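PDB 3RJ2: uncharacterized protein from Singapore grouper iridovirus, which binds histone H3 and belongs to the ORF158L-like family of viral proteins. Local coordinates for residues Trp32-Lys37 against Ala95-Ala100; Val59-Ala64 against Gly84-Pro89. One frame throughout, in Å; residues are numbered along the deposited sequence.

Contact 1: Trp32-Lys37 against Ala95-Ala100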
# COMPACT_ATOMS: atom_id res chain seq x y z
N TRP A 32 6.48 4.76 4.59
CA TRP A 32 5.12 4.92 5.08
C TRP A 32 4.29 3.66 4.88
O TRP A 32 4.72 2.73 4.20
CB TRP A 32 4.43 6.16 4.47
CG TRP A 32 4.52 6.28 2.97
CD1 TRP A 32 5.32 7.15 2.27
CD2 TRP A 32 3.77 5.55 2.00
NE1 TRP A 32 5.12 6.99 0.92
CE2 TRP A 32 4.18 6.01 0.72
CE3 TRP A 32 2.80 4.54 2.07
CZ2 TRP A 32 3.66 5.49 -0.47
CZ3 TRP A 32 2.28 4.02 0.88
CH2 TRP A 32 2.71 4.50 -0.37
N ILE A 33 3.13 3.63 5.53
CA ILE A 33 2.15 2.57 5.37
C ILE A 33 0.85 3.28 5.04
O ILE A 33 0.56 4.36 5.57
CB ILE A 33 1.99 1.71 6.65
CG1 ILE A 33 3.33 1.05 7.01
CG2 ILE A 33 0.91 0.65 6.48
CD1 ILE A 33 3.33 0.38 8.38
N TRP A 34 0.09 2.69 4.12
CA TRP A 34 -1.16 3.25 3.69
C TRP A 34 -2.25 2.19 3.77
O TRP A 34 -2.07 1.06 3.32
CB TRP A 34 -1.00 3.76 2.26
CG TRP A 34 -2.22 4.28 1.60
CD1 TRP A 34 -2.78 5.52 1.74
CD2 TRP A 34 -3.03 3.58 0.64
NE1 TRP A 34 -3.90 5.63 0.94
CE2 TRP A 34 -4.07 4.46 0.24
CE3 TRP A 34 -2.99 2.29 0.08
CZ2 TRP A 34 -5.05 4.09 -0.70
CZ3 TRP A 34 -3.98 1.92 -0.86
CH2 TRP A 34 -4.98 2.83 -1.24
N THR A 35 -3.37 2.57 4.38
CA THR A 35 -4.55 1.72 4.52
C THR A 35 -5.79 2.35 3.87
O THR A 35 -6.08 3.52 4.08
CB THR A 35 -4.87 1.44 6.01
OG1 THR A 35 -3.72 0.88 6.64
CG2 THR A 35 -6.03 0.45 6.14
N TYR A 36 -6.52 1.56 3.09
CA TYR A 36 -7.70 2.06 2.38
C TYR A 36 -8.85 1.09 2.56
O TYR A 36 -8.76 -0.07 2.13
CB TYR A 36 -7.38 2.24 0.90
CG TYR A 36 -8.50 2.68 -0.02
CD1 TYR A 36 -9.45 3.63 0.38
CD2 TYR A 36 -8.58 2.18 -1.31
CE1 TYR A 36 -10.46 4.06 -0.50
CE2 TYR A 36 -9.59 2.59 -2.18
CZ TYR A 36 -10.51 3.53 -1.78
OH TYR A 36 -11.49 3.92 -2.66
N LYS A 37 -9.92 1.56 3.19
CA LYS A 37 -11.16 0.80 3.29
C LYS A 37 -11.96 1.06 2.03
O LYS A 37 -12.22 2.20 1.69
CB LYS A 37 -11.97 1.26 4.51
CG LYS A 37 -13.16 0.36 4.81
CD LYS A 37 -14.01 0.92 5.95
CE LYS A 37 -15.33 0.17 6.03
NZ LYS A 37 -16.01 0.41 7.35
N ALA A 95 -7.25 -2.39 1.36
CA ALA A 95 -5.92 -2.51 0.79
C ALA A 95 -4.94 -1.80 1.71
O ALA A 95 -5.29 -0.85 2.40
CB ALA A 95 -5.87 -1.91 -0.62
N ARG A 96 -3.71 -2.29 1.73
CA ARG A 96 -2.64 -1.64 2.45
C ARG A 96 -1.40 -1.70 1.56
O ARG A 96 -1.17 -2.70 0.85
CB ARG A 96 -2.41 -2.32 3.81
CG ARG A 96 -1.21 -1.81 4.62
CD ARG A 96 -1.28 -2.27 6.06
NE ARG A 96 -2.41 -1.66 6.77
CZ ARG A 96 -3.00 -2.16 7.85
NH1 ARG A 96 -2.60 -3.32 8.38
NH2 ARG A 96 -4.01 -1.51 8.41
N ILE A 97 -0.64 -0.62 1.56
CA ILE A 97 0.67 -0.62 0.93
C ILE A 97 1.71 -0.36 2.01
O ILE A 97 1.58 0.59 2.78
CB ILE A 97 0.75 0.46 -0.20
CG1 ILE A 97 -0.24 0.12 -1.33
CG2 ILE A 97 2.17 0.60 -0.72
CD1 ILE A 97 -0.36 1.15 -2.46
N HIS A 98 2.70 -1.25 2.12
CA HIS A 98 3.91 -0.94 2.88
C HIS A 98 4.93 -0.49 1.85
O HIS A 98 5.42 -1.32 1.07
CB HIS A 98 4.46 -2.17 3.63
CG HIS A 98 3.61 -2.63 4.78
ND1 HIS A 98 2.40 -3.27 4.62
CD2 HIS A 98 3.81 -2.55 6.12
CE1 HIS A 98 1.88 -3.55 5.80
NE2 HIS A 98 2.72 -3.13 6.73
N ALA A 99 5.24 0.80 1.83
CA ALA A 99 6.23 1.38 0.92
C ALA A 99 7.67 1.20 1.40
O ALA A 99 7.98 1.41 2.57
CB ALA A 99 5.93 2.86 0.72
N ALA A 100 8.55 0.81 0.47
CA ALA A 100 9.94 0.46 0.76
C ALA A 100 10.00 -0.51 1.93
O ALA A 100 10.66 -0.24 2.93
CB ALA A 100 10.80 1.70 1.01
O HOH W 1 6.83 0.54 4.96

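Contact 2: Val59-Ala64 against Gly84-Pro89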
# COMPACT_ATOMS: atom_id res chain seq x y z
N VAL A 59 1.82 -4.86 -1.24
CA VAL A 59 0.39 -4.59 -1.35
C VAL A 59 -0.36 -5.79 -0.76
O VAL A 59 -0.20 -6.92 -1.23
CB VAL A 59 -0.06 -4.41 -2.82
CG1 VAL A 59 -1.52 -4.00 -2.88
CG2 VAL A 59 0.81 -3.38 -3.51
N THR A 60 -1.17 -5.53 0.25
CA THR A 60 -1.86 -6.58 0.99
C THR A 60 -3.35 -6.26 0.91
O THR A 60 -3.75 -5.07 0.89
CB THR A 60 -1.40 -6.62 2.48
OG1 THR A 60 0.04 -6.62 2.53
CG2 THR A 60 -1.91 -7.86 3.19
N PHE A 61 -4.15 -7.31 0.80
CA PHE A 61 -5.60 -7.21 0.88
C PHE A 61 -6.11 -7.97 2.10
O PHE A 61 -5.59 -9.05 2.45
CB PHE A 61 -6.25 -7.75 -0.38
CG PHE A 61 -5.87 -7.01 -1.63
CD1 PHE A 61 -4.94 -7.56 -2.51
CD2 PHE A 61 -6.40 -5.76 -1.90
CE1 PHE A 61 -4.57 -6.86 -3.66
CE2 PHE A 61 -6.03 -5.05 -3.04
CZ PHE A 61 -5.12 -5.61 -3.93
N PHE A 62 -7.14 -7.41 2.72
CA PHE A 62 -7.80 -7.97 3.89
C PHE A 62 -9.30 -8.04 3.61
O PHE A 62 -9.84 -7.21 2.85
CB PHE A 62 -7.55 -7.11 5.13
CG PHE A 62 -6.10 -6.78 5.36
CD1 PHE A 62 -5.27 -7.69 6.02
CD2 PHE A 62 -5.57 -5.57 4.93
CE1 PHE A 62 -3.93 -7.40 6.24
CE2 PHE A 62 -4.22 -5.28 5.14
CZ PHE A 62 -3.41 -6.19 5.80
N ASN A 63 -9.97 -9.02 4.22
CA ASN A 63 -11.43 -9.15 4.07
C ASN A 63 -12.22 -8.20 4.97
O ASN A 63 -11.63 -7.35 5.64
CB ASN A 63 -11.88 -10.62 4.20
CG ASN A 63 -11.73 -11.17 5.62
OD1 ASN A 63 -11.69 -10.43 6.60
ND2 ASN A 63 -11.67 -12.48 5.72
N ALA A 64 -13.55 -8.33 4.98
CA ALA A 64 -14.41 -7.38 5.68
C ALA A 64 -14.25 -7.43 7.19
O ALA A 64 -14.61 -6.48 7.89
CB ALA A 64 -15.88 -7.60 5.28
N GLY A 84 2.16 -1.07 -13.32
CA GLY A 84 1.59 -2.37 -13.55
C GLY A 84 0.21 -2.44 -12.97
O GLY A 84 -0.36 -1.44 -12.55
N SER A 85 -0.34 -3.64 -12.95
CA SER A 85 -1.64 -3.82 -12.36
C SER A 85 -1.70 -5.12 -11.60
O SER A 85 -0.87 -6.00 -11.80
CB SER A 85 -2.75 -3.71 -13.41
OG SER A 85 -2.64 -4.74 -14.36
N LEU A 86 -2.69 -5.18 -10.72
CA LEU A 86 -2.88 -6.26 -9.76
C LEU A 86 -4.36 -6.60 -9.68
O LEU A 86 -5.20 -5.70 -9.58
CB LEU A 86 -2.50 -5.77 -8.37
CG LEU A 86 -1.26 -6.22 -7.63
CD1 LEU A 86 -1.55 -5.89 -6.18
CD2 LEU A 86 -1.01 -7.74 -7.82
N ALA A 87 -4.67 -7.89 -9.64
CA ALA A 87 -6.04 -8.32 -9.41
C ALA A 87 -6.40 -8.09 -7.95
O ALA A 87 -5.60 -8.32 -7.07
CB ALA A 87 -6.21 -9.79 -9.80
N VAL A 88 -7.61 -7.59 -7.70
CA VAL A 88 -8.13 -7.42 -6.36
C VAL A 88 -9.01 -8.65 -6.04
O VAL A 88 -9.91 -8.99 -6.81
CB VAL A 88 -8.95 -6.09 -6.24
CG1 VAL A 88 -9.50 -5.91 -4.84
CG2 VAL A 88 -8.09 -4.87 -6.64
N PRO A 89 -8.72 -9.36 -4.92
CA PRO A 89 -9.49 -10.54 -4.54
C PRO A 89 -10.99 -10.24 -4.39
O PRO A 89 -11.36 -9.13 -3.97
CB PRO A 89 -8.91 -10.92 -3.17
CG PRO A 89 -7.54 -10.34 -3.14
CD PRO A 89 -7.59 -9.11 -4.00

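Contact 1: Trp32-Lys37 against Ala95-Ala100
Strand 31-37 and strand 94-98 run antiparallel side by side in the middle of the six-stranded mixed sheet, close to the centre of the chain. Trp34 pairs with Ile97 and Tyr36 with Ala95 as hydrogen-bonded pairs. Ile33-His98 and Thr35-Arg96 are non-hydrogen-bonded pairs. The bond from Trp34 N to Ile97 O is 2.9 Å, and Ala95 N gives another to Tyr36 O. At the far end Ala99 N reaches Trp32 O at 3.1 Å, and a water links that oxygen to Ala99 O. The Trp32 indole takes Ala99 CB over one face, 3.5 Å from the centroid of its six-membered ring, a CH-pi contact. Trp34, Tyr36, Ala95 and Ile97 lie on one face of the sheet. Ile97 CG2 lies 3.8 Å from Trp32 CZ3, and Ile97 CG1 meets Trp34 CE3. Ile33, Thr35, Arg96 and His98 lie on the opposite face. Arg96 bends at chi3 (-67°). Its NE and NH2 both donate to Thr35 OG1, with NE at 2.9 Å, though the position of OG1 is less sure. Arg96 NH1 bonds to the carbonyls of Thr134 and Ala137. Ile33 CG2 stands over the His98 ring, 4.3 Å from its centroid. Helix 128-136 lies on this side, where Thr134 bonds to His98 NE2. Ala100 sits just before helix 101-104. Within the sheet, strand 111-116 flanks strand 31-37 and strand 56-62 flanks strand 94-98.

Contact 2: Val59-Ala64 against Gly84-Pro89
Phe61 and Val59 pack against Leu86, Val88 and Pro89 where two beta sheets face each other in a sandwich-like arrangement. Val59-Ala64 lies on strand 56-62 of the six-stranded sheet. Gly84-Pro89 spans the end of strand 81-87, an outermost strand of the four-stranded sheet, and the loop that follows. The short strand axes are 10.2 Å apart at closest approach and 23° from parallel, so the contact is made mostly by side chains. The Phe61 ring is the main bump. Its CG lies beside the backbone N (chi1 -61°), and the ring enters a hollow shaped by Leu86, Val88, Pro89 and, from the backbone, the Ala87 carbonyl. Leu86 CD1 comes to the ring edge, 4.1 Å from Phe61 CE1. Val88 crosses the Phe61 side chain at about a right angle, with its CG1 4.0 Å from Phe61 CE2. Val59 and Leu86 reach toward each other tip to tip, and Val59 CG1 stops 3.8 Å from Leu86 CD1. Leu45 of strand 44-50 touches both Val59 and Val88. Phe38 packs on Phe61 and Val88. Pro89 also crosses Phe61 at about a right angle and sets its CD over one face, offset toward the rim. Pro89 CD makes the CH-pi contact, 3.7 Å from the Phe61 ring centroid and 3.4 Å from Phe61 CD1.

Overall arrangement
From the N terminus, the chain first lays strands 6-12 and 18-22 in the four-stranded sheet. It then enters the six-stranded sheet at 32-37. The next 57 residues form a loop that contact 1 closes when 95-100 returns beside 32-37. Contact 2 is nested inside it: the chain passes 59-64, runs back along strand 68-75 and reaches 84-89 in the other sheet, where contact 2 closes a loop of 19 residues. Contact 1 is therefore made within one sheet, and contact 2 joins the two sheets. Their centres are 11 Å apart. They touch directly because strands 56-62 and 94-98 are neighbours: Arg96 O and Thr60 N lie 2.9 Å apart, a probable hydrogen bond, and Ala95 packs on Phe61.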